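Local coordinates for protein cytochrome P450 268A2 Cyp268A2 (Mycobacterium marinum, PDB 6BLD) that belongs to the cytochrome P450 family of haem proteins and holds an iron protoporphyrin IX beside a pocket occupied by (3E,5E)-6,10-dimethylundeca-3,5,9-trien-2-one, at residues Thr122-Ile133 against His376-Ala384. Sequence-based numbering, arbitrary orientation.
With HEM (protoporphyrin IX containing Fe), chain B.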
ATOM      1  N   THR A 122      -8.101   8.810  13.649  1.00 29.40           N
ATOM      2  CA  THR A 122      -7.507  10.061  14.092  1.00 30.16           C
ATOM      3  C   THR A 122      -6.334   9.781  15.031  1.00 31.67           C
ATOM      4  O   THR A 122      -6.269   8.716  15.654  1.00 31.84           O
ATOM      5  CB  THR A 122      -8.550  10.923  14.799  1.00 30.18           C
ATOM      6  OG1 THR A 122      -9.033  10.234  15.958  1.00 30.65           O
ATOM      7  CG2 THR A 122      -9.717  11.217  13.864  1.00 29.57           C
ATOM      8  N   PRO A 123      -5.378  10.710  15.133  1.00 32.92           N
ATOM      9  CA  PRO A 123      -4.270  10.513  16.084  1.00 34.21           C
ATOM     10  C   PRO A 123      -4.735  10.263  17.509  1.00 36.68           C
ATOM     11  O   PRO A 123      -4.101   9.487  18.232  1.00 36.48           O
ATOM     12  CB  PRO A 123      -3.477  11.821  15.963  1.00 33.90           C
ATOM     13  CG  PRO A 123      -3.768  12.313  14.590  1.00 32.99           C
ATOM     14  CD  PRO A 123      -5.190  11.914  14.304  1.00 32.88           C
ATOM     15  N   ARG A 124      -5.831  10.901  17.931  1.00 38.95           N
ATOM     16  CA  ARG A 124      -6.363  10.662  19.270  1.00 41.00           C
ATOM     17  C   ARG A 124      -6.810   9.215  19.433  1.00 40.37           C
ATOM     18  O   ARG A 124      -6.498   8.564  20.436  1.00 40.87           O
ATOM     19  CB  ARG A 124      -7.526  11.615  19.553  1.00 43.72           C
ATOM     20  CG  ARG A 124      -7.117  13.051  19.838  1.00 46.29           C
ATOM     21  CD  ARG A 124      -8.319  13.988  19.790  1.00 49.27           C
ATOM     22  NE  ARG A 124      -8.919  14.047  18.459  1.00 50.50           N
ATOM     23  CZ  ARG A 124     -10.081  13.487  18.136  1.00 51.91           C
ATOM     24  NH1 ARG A 124     -10.777  12.825  19.051  1.00 53.13           N
ATOM     25  NH2 ARG A 124     -10.550  13.592  16.900  1.00 51.59           N
ATOM     26  N   GLN A 125      -7.544   8.691  18.446  1.00 38.40           N
ATOM     27  CA  GLN A 125      -8.057   7.329  18.550  1.00 37.59           C
ATOM     28  C   GLN A 125      -6.952   6.292  18.397  1.00 36.36           C
ATOM     29  O   GLN A 125      -7.026   5.218  19.004  1.00 37.11           O
ATOM     30  CB  GLN A 125      -9.153   7.100  17.510  1.00 37.46           C
ATOM     31  CG  GLN A 125     -10.446   7.844  17.808  1.00 38.78           C
ATOM     32  CD  GLN A 125     -11.062   7.440  19.134  1.00 40.26           C
ATOM     33  OE1 GLN A 125     -11.549   8.283  19.888  1.00 41.47           O
ATOM     34  NE2 GLN A 125     -11.047   6.144  19.425  1.00 40.22           N
ATOM     35  N   VAL A 126      -5.927   6.589  17.595  1.00 35.25           N
ATOM     36  CA  VAL A 126      -4.787   5.683  17.491  1.00 35.46           C
ATOM     37  C   VAL A 126      -4.039   5.621  18.818  1.00 37.78           C
ATOM     38  O   VAL A 126      -3.568   4.555  19.234  1.00 37.67           O
ATOM     39  CB  VAL A 126      -3.869   6.113  16.331  1.00 34.44           C
ATOM     40  CG1 VAL A 126      -2.538   5.375  16.390  1.00 34.26           C
ATOM     41  CG2 VAL A 126      -4.555   5.865  14.994  1.00 33.31           C
ATOM     42  N   ARG A 127      -3.934   6.758  19.514  1.00 39.43           N
ATOM     43  CA  ARG A 127      -3.311   6.764  20.834  1.00 40.66           C
ATOM     44  C   ARG A 127      -4.119   5.957  21.841  1.00 41.33           C
ATOM     45  O   ARG A 127      -3.545   5.377  22.770  1.00 41.46           O
ATOM     46  CB  ARG A 127      -3.137   8.202  21.327  1.00 41.37           C
ATOM     47  CG  ARG A 127      -2.057   8.987  20.601  1.00 41.06           C
ATOM     48  CD  ARG A 127      -1.579  10.173  21.428  1.00 42.56           C
ATOM     49  NE  ARG A 127      -2.684  11.010  21.891  1.00 43.97           N
ATOM     50  CZ  ARG A 127      -3.304  11.918  21.143  1.00 44.05           C
ATOM     51  NH1 ARG A 127      -2.930  12.116  19.885  1.00 42.94           N
ATOM     52  NH2 ARG A 127      -4.299  12.631  21.653  1.00 45.02           N
ATOM     53  N   ARG A 128      -5.443   5.908  21.677  1.00 41.90           N
ATOM     54  CA  ARG A 128      -6.280   5.152  22.604  1.00 43.99           C
ATOM     55  C   ARG A 128      -6.028   3.654  22.502  1.00 44.01           C
ATOM     56  O   ARG A 128      -6.199   2.931  23.490  1.00 44.95           O
ATOM     57  CB  ARG A 128      -7.757   5.453  22.342  1.00 46.16           C
ATOM     58  CG  ARG A 128      -8.173   6.884  22.644  1.00 48.24           C
ATOM     59  CD  ARG A 128      -8.150   7.172  24.138  1.00 50.88           C
ATOM     60  NE  ARG A 128      -8.339   8.591  24.422  1.00 53.21           N
ATOM     61  CZ  ARG A 128      -8.533   9.094  25.638  1.00 56.19           C
ATOM     62  NH1 ARG A 128      -8.562   8.292  26.695  1.00 57.56           N
ATOM     63  NH2 ARG A 128      -8.695  10.400  25.797  1.00 57.33           N
ATOM     64  N   ILE A 129      -5.626   3.171  21.329  1.00 43.04           N
ATOM     65  CA  ILE A 129      -5.427   1.748  21.087  1.00 43.31           C
ATOM     66  C   ILE A 129      -3.957   1.406  20.887  1.00 42.92           C
ATOM     67  O   ILE A 129      -3.632   0.263  20.549  1.00 43.02           O
ATOM     68  CB  ILE A 129      -6.264   1.268  19.890  1.00 42.73           C
ATOM     69  CG1 ILE A 129      -5.733   1.882  18.592  1.00 41.58           C
ATOM     70  CG2 ILE A 129      -7.731   1.619  20.090  1.00 43.40           C
ATOM     71  CD1 ILE A 129      -6.459   1.418  17.350  1.00 40.85           C
ATOM     72  N   GLU A 130      -3.054   2.370  21.091  1.00 42.43           N
ATOM     73  CA  GLU A 130      -1.636   2.117  20.856  1.00 41.41           C
ATOM     74  C   GLU A 130      -1.075   1.081  21.824  1.00 41.04           C
ATOM     75  O   GLU A 130      -0.152   0.341  21.467  1.00 40.11           O
ATOM     76  CB  GLU A 130      -0.844   3.420  20.956  1.00 41.76           C
ATOM     77  CG  GLU A 130       0.604   3.294  20.516  1.00 41.69           C
ATOM     78  CD  GLU A 130       1.257   4.637  20.255  1.00 41.72           C
ATOM     79  OE1 GLU A 130       0.582   5.673  20.434  1.00 42.01           O
ATOM     80  OE2 GLU A 130       2.446   4.656  19.870  1.00 41.44           O
ATOM     81  N   ASP A 131      -1.615   1.009  23.042  1.00 41.30           N
ATOM     82  CA  ASP A 131      -1.129   0.022  24.000  1.00 40.87           C
ATOM     83  C   ASP A 131      -1.432  -1.397  23.534  1.00 37.73           C
ATOM     84  O   ASP A 131      -0.613  -2.305  23.722  1.00 37.40           O
ATOM     85  CB  ASP A 131      -1.738   0.281  25.377  1.00 43.50           C
ATOM     86  CG  ASP A 131      -1.012   1.374  26.137  1.00 45.19           C
ATOM     87  OD1 ASP A 131       0.177   1.180  26.467  1.00 46.02           O
ATOM     88  OD2 ASP A 131      -1.629   2.427  26.402  1.00 46.12           O
ATOM     89  N   SER A 132      -2.601  -1.609  22.922  1.00 36.17           N
ATOM     90  CA  SER A 132      -2.920  -2.927  22.384  1.00 35.59           C
ATOM     91  C   SER A 132      -2.009  -3.288  21.217  1.00 33.92           C
ATOM     92  O   SER A 132      -1.667  -4.463  21.038  1.00 34.12           O
ATOM     93  CB  SER A 132      -4.386  -2.981  21.954  1.00 36.03           C
ATOM     94  OG  SER A 132      -4.589  -2.269  20.747  1.00 35.66           O
ATOM     95  N   ILE A 133      -1.612  -2.298  20.416  1.00 32.04           N
ATOM     96  CA  ILE A 133      -0.638  -2.546  19.358  1.00 29.62           C
ATOM     97  C   ILE A 133       0.718  -2.892  19.960  1.00 29.03           C
ATOM     98  O   ILE A 133       1.414  -3.796  19.481  1.00 27.90           O
ATOM     99  CB  ILE A 133      -0.550  -1.327  18.421  1.00 27.93           C
ATOM    100  CG1 ILE A 133      -1.888  -1.104  17.713  1.00 27.17           C
ATOM    101  CG2 ILE A 133       0.574  -1.503  17.406  1.00 26.90           C
ATOM    102  CD1 ILE A 133      -1.962   0.194  16.939  1.00 26.57           C
ATOM    103  N   HIS A 376      -1.632   7.258  10.544  1.00 18.97           N
ATOM    104  CA  HIS A 376      -1.300   7.279  11.965  1.00 19.64           C
ATOM    105  C   HIS A 376      -1.267   5.869  12.540  1.00 18.93           C
ATOM    106  O   HIS A 376      -0.412   5.551  13.375  1.00 19.84           O
ATOM    107  CB  HIS A 376      -2.299   8.148  12.727  1.00 21.55           C
ATOM    108  CG  HIS A 376      -2.503   9.501  12.123  1.00 22.73           C
ATOM    109  ND1 HIS A 376      -1.488  10.428  12.013  1.00 23.33           N
ATOM    110  CD2 HIS A 376      -3.603  10.084  11.591  1.00 23.11           C
ATOM    111  CE1 HIS A 376      -1.956  11.524  11.441  1.00 23.44           C
ATOM    112  NE2 HIS A 376      -3.236  11.341  11.175  1.00 23.38           N
ATOM    113  N   LEU A 377      -2.190   5.010  12.101  1.00 17.82           N
ATOM    114  CA  LEU A 377      -2.197   3.630  12.571  1.00 18.14           C
ATOM    115  C   LEU A 377      -0.967   2.876  12.082  1.00 17.96           C
ATOM    116  O   LEU A 377      -0.371   2.096  12.833  1.00 18.79           O
ATOM    117  CB  LEU A 377      -3.473   2.929  12.111  1.00 18.58           C
ATOM    118  CG  LEU A 377      -3.632   1.467  12.527  1.00 19.24           C
ATOM    119  CD1 LEU A 377      -4.020   1.377  13.994  1.00 20.47           C
ATOM    120  CD2 LEU A 377      -4.662   0.776  11.650  1.00 18.96           C
ATOM    121  N   ALA A 378      -0.575   3.092  10.824  1.00 17.09           N
ATOM    122  CA  ALA A 378       0.618   2.436  10.303  1.00 16.92           C
ATOM    123  C   ALA A 378       1.861   2.860  11.073  1.00 17.57           C
ATOM    124  O   ALA A 378       2.689   2.018  11.441  1.00 17.46           O
ATOM    125  CB  ALA A 378       0.780   2.744   8.817  1.00 16.00           C
ATOM    126  N   ARG A 379       2.006   4.164  11.329  1.00 17.56           N
ATOM    127  CA  ARG A 379       3.167   4.653  12.065  1.00 17.81           C
ATOM    128  C   ARG A 379       3.223   4.061  13.466  1.00 18.29           C
ATOM    129  O   ARG A 379       4.303   3.717  13.958  1.00 18.83           O
ATOM    130  CB  ARG A 379       3.142   6.179  12.128  1.00 18.00           C
ATOM    131  CG  ARG A 379       3.316   6.855  10.779  1.00 17.76           C
ATOM    132  CD  ARG A 379       3.155   8.362  10.885  1.00 18.38           C
ATOM    133  NE  ARG A 379       3.525   9.030   9.642  1.00 18.03           N
ATOM    134  CZ  ARG A 379       2.727   9.846   8.961  1.00 18.22           C
ATOM    135  NH1 ARG A 379       1.505  10.108   9.405  1.00 18.51           N
ATOM    136  NH2 ARG A 379       3.153  10.405   7.836  1.00 17.27           N
ATOM    137  N   ALA A 380       2.068   3.933  14.123  1.00 18.47           N
ATOM    138  CA  ALA A 380       2.044   3.333  15.454  1.00 19.43           C
ATOM    139  C   ALA A 380       2.481   1.875  15.410  1.00 19.21           C
ATOM    140  O   ALA A 380       3.146   1.390  16.333  1.00 19.70           O
ATOM    141  CB  ALA A 380       0.647   3.460  16.063  1.00 19.82           C
ATOM    142  N   GLN A 381       2.121   1.161  14.341  1.00 18.35           N
ATOM    143  CA  GLN A 381       2.526  -0.238  14.219  1.00 18.45           C
ATOM    144  C   GLN A 381       4.028  -0.365  13.998  1.00 18.75           C
ATOM    145  O   GLN A 381       4.674  -1.243  14.582  1.00 19.36           O
ATOM    146  CB  GLN A 381       1.757  -0.907  13.080  1.00 17.61           C
ATOM    147  CG  GLN A 381       0.273  -1.071  13.347  1.00 17.74           C
ATOM    148  CD  GLN A 381      -0.413  -1.902  12.284  1.00 17.37           C
ATOM    149  OE1 GLN A 381       0.030  -3.003  11.957  1.00 17.26           O
ATOM    150  NE2 GLN A 381      -1.500  -1.374  11.733  1.00 16.92           N
ATOM    151  N   LEU A 382       4.601   0.508  13.161  1.00 18.36           N
ATOM    152  CA  LEU A 382       6.030   0.433  12.866  1.00 18.81           C
ATOM    153  C   LEU A 382       6.868   0.834  14.070  1.00 19.41           C
ATOM    154  O   LEU A 382       7.927   0.249  14.316  1.00 19.55           O
ATOM    155  CB  LEU A 382       6.372   1.305  11.660  1.00 18.71           C
ATOM    156  CG  LEU A 382       5.511   1.071  10.418  1.00 18.25           C
ATOM    157  CD1 LEU A 382       5.668   2.207   9.417  1.00 16.01           C
ATOM    158  CD2 LEU A 382       5.839  -0.278   9.792  1.00 16.28           C
ATOM    159  N   ARG A 383       6.427   1.839  14.821  1.00 19.81           N
ATOM    160  CA  ARG A 383       7.126   2.203  16.050  1.00 20.96           C
ATOM    161  C   ARG A 383       7.119   1.052  17.050  1.00 21.37           C
ATOM    162  O   ARG A 383       8.123   0.797  17.728  1.00 22.44           O
ATOM    163  CB  ARG A 383       6.487   3.453  16.667  1.00 21.68           C
ATOM    164  CG  ARG A 383       6.688   4.733  15.865  1.00 21.95           C
ATOM    165  CD  ARG A 383       6.310   5.962  16.688  1.00 23.97           C
ATOM    166  NE  ARG A 383       5.008   5.808  17.333  1.00 25.59           N
ATOM    167  CZ  ARG A 383       3.868   6.275  16.835  1.00 26.33           C
ATOM    168  NH1 ARG A 383       3.861   6.928  15.682  1.00 25.97           N
ATOM    169  NH2 ARG A 383       2.732   6.084  17.492  1.00 27.18           N
ATOM    170  N   ALA A 384       5.995   0.342  17.154  1.00 21.18           N
ATOM    171  CA  ALA A 384       5.865  -0.708  18.155  1.00 21.99           C
ATOM    172  C   ALA A 384       6.645  -1.961  17.774  1.00 21.90           C
ATOM    173  O   ALA A 384       7.324  -2.548  18.624  1.00 22.65           O
ATOM    174  CB  ALA A 384       4.390  -1.047  18.370  1.00 22.24           C
TER
HETATM  175  CHA HEM B 501      -4.943   5.076   0.892  1.00 15.32           C
HETATM  176  CHB HEM B 501      -6.066   2.271   4.693  1.00 17.85           C
HETATM  177  CHC HEM B 501      -1.343   1.724   5.686  1.00 18.15           C
HETATM  178  CHD HEM B 501      -0.300   3.787   1.406  1.00 16.18           C
HETATM  179  C1A HEM B 501      -5.664   4.375   1.837  1.00 15.96           C
HETATM  180  C2A HEM B 501      -7.109   4.288   1.926  1.00 15.91           C
HETATM  181  C3A HEM B 501      -7.417   3.519   2.972  1.00 16.82           C
HETATM  182  C4A HEM B 501      -6.180   3.082   3.587  1.00 17.04           C
HETATM  183  CMA HEM B 501      -8.842   3.156   3.444  1.00 16.78           C
HETATM  184  CAA HEM B 501      -8.114   4.979   0.979  1.00 15.36           C
HETATM  185  CBA HEM B 501      -8.300   6.422   1.439  1.00 14.90           C
HETATM  186  CGA HEM B 501      -9.127   7.182   0.435  1.00 14.65           C
HETATM  187  O1A HEM B 501      -9.670   8.258   0.799  1.00 14.60           O
HETATM  188  O2A HEM B 501      -9.250   6.711  -0.725  1.00 14.41           O
HETATM  189  C1B HEM B 501      -4.894   1.932   5.332  1.00 18.06           C
HETATM  190  C2B HEM B 501      -4.793   1.263   6.610  1.00 18.76           C
HETATM  191  C3B HEM B 501      -3.504   1.107   6.905  1.00 19.08           C
HETATM  192  C4B HEM B 501      -2.719   1.670   5.812  1.00 18.16           C
HETATM  193  CMB HEM B 501      -5.974   0.810   7.496  1.00 18.98           C
HETATM  194  CAB HEM B 501      -3.028   0.422   8.209  1.00 20.16           C
HETATM  195  CBB HEM B 501      -1.747   0.361   8.571  1.00 20.97           C
HETATM  196  C1C HEM B 501      -0.642   2.243   4.613  1.00 17.57           C
HETATM  197  C2C HEM B 501       0.801   2.319   4.483  1.00 17.80           C
HETATM  198  C3C HEM B 501       1.079   2.883   3.291  1.00 17.49           C
HETATM  199  C4C HEM B 501      -0.174   3.193   2.643  1.00 16.79           C
HETATM  200  CMC HEM B 501       1.786   1.800   5.557  1.00 17.95           C
HETATM  201  CAC HEM B 501       2.439   3.220   2.635  1.00 17.88           C
HETATM  202  CBC HEM B 501       3.607   3.176   3.281  1.00 19.27           C
HETATM  203  C1D HEM B 501      -1.453   4.336   0.892  1.00 15.61           C
HETATM  204  C2D HEM B 501      -1.572   5.090  -0.337  1.00 14.45           C
HETATM  205  C3D HEM B 501      -2.853   5.446  -0.485  1.00 14.23           C
HETATM  206  C4D HEM B 501      -3.594   4.931   0.653  1.00 15.10           C
HETATM  207  CMD HEM B 501      -0.408   5.413  -1.300  1.00 13.82           C
HETATM  208  CAD HEM B 501      -3.443   6.269  -1.653  1.00 13.19           C
HETATM  209  CBD HEM B 501      -3.129   7.747  -1.432  1.00 13.27           C
HETATM  210  CGD HEM B 501      -3.639   8.582  -2.578  1.00 14.07           C
HETATM  211  O1D HEM B 501      -3.406   9.819  -2.566  1.00 15.33           O
HETATM  212  O2D HEM B 501      -4.274   8.017  -3.505  1.00 12.84           O
HETATM  213  NA  HEM B 501      -5.130   3.625   2.869  1.00 17.15           N
HETATM  214  NB  HEM B 501      -3.610   2.164   4.875  1.00 18.41           N
HETATM  215  NC  HEM B 501      -1.202   2.788   3.472  1.00 17.67           N
HETATM  216  ND  HEM B 501      -2.705   4.261   1.469  1.00 16.35           N
HETATM  217 FE   HEM B 501      -3.135   3.416   3.287  1.00 17.15          FE
HETATM  218  O   HOH W   1       3.245   2.206  18.935  1.00 25.48           O
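E130 turns CG anti to its backbone nitrogen (chi1 -171°) and runs extended, while the R383 chain bends at chi3 (-49°), which carries E130 OE2 and R383 NH2 to each other in a salt bridge; the side chains cross at about a right angle. R383 NH2 donates to E130 OE2 over 2.8 Å, nearly straight and within the guanidinium plane, but reaches the oxygen from above the carboxylate plane. A water donates both to E130 OE2 and to A380 O, a second tie between the helices. Near the start of both segments P123 lies over one face of the H376 ring, its CG 3.6 Å from the ring centroid, a CH-pi contact. One turn on from P123, V126 splits its methyls: CG1 packs on A380 CB at 3.7 Å and CG2 against the backbone of L377 and H376 CB. I133 is a knob in the hole formed by L377, A380, Q381 and A384; its CD1 meets L377 CD1 at 3.8 Å, and its CG2 touches A384 CB. T165 of helix 160-170 also touches I133, L377 and Q381. The axes of the two helical segments run in the same general direction, inclined by 31°, and approach to 9.7 Å. L377, A378 and Q381 also line the haem pocket, with A378 CB 3.5 Å from HEM CBB. L377, its CD2 3.8 Å from HEM CAB, joins the apolar packing to the haem, while the ion pair and its water, at the partly exposed margin, probably keep the carboxylate ionised.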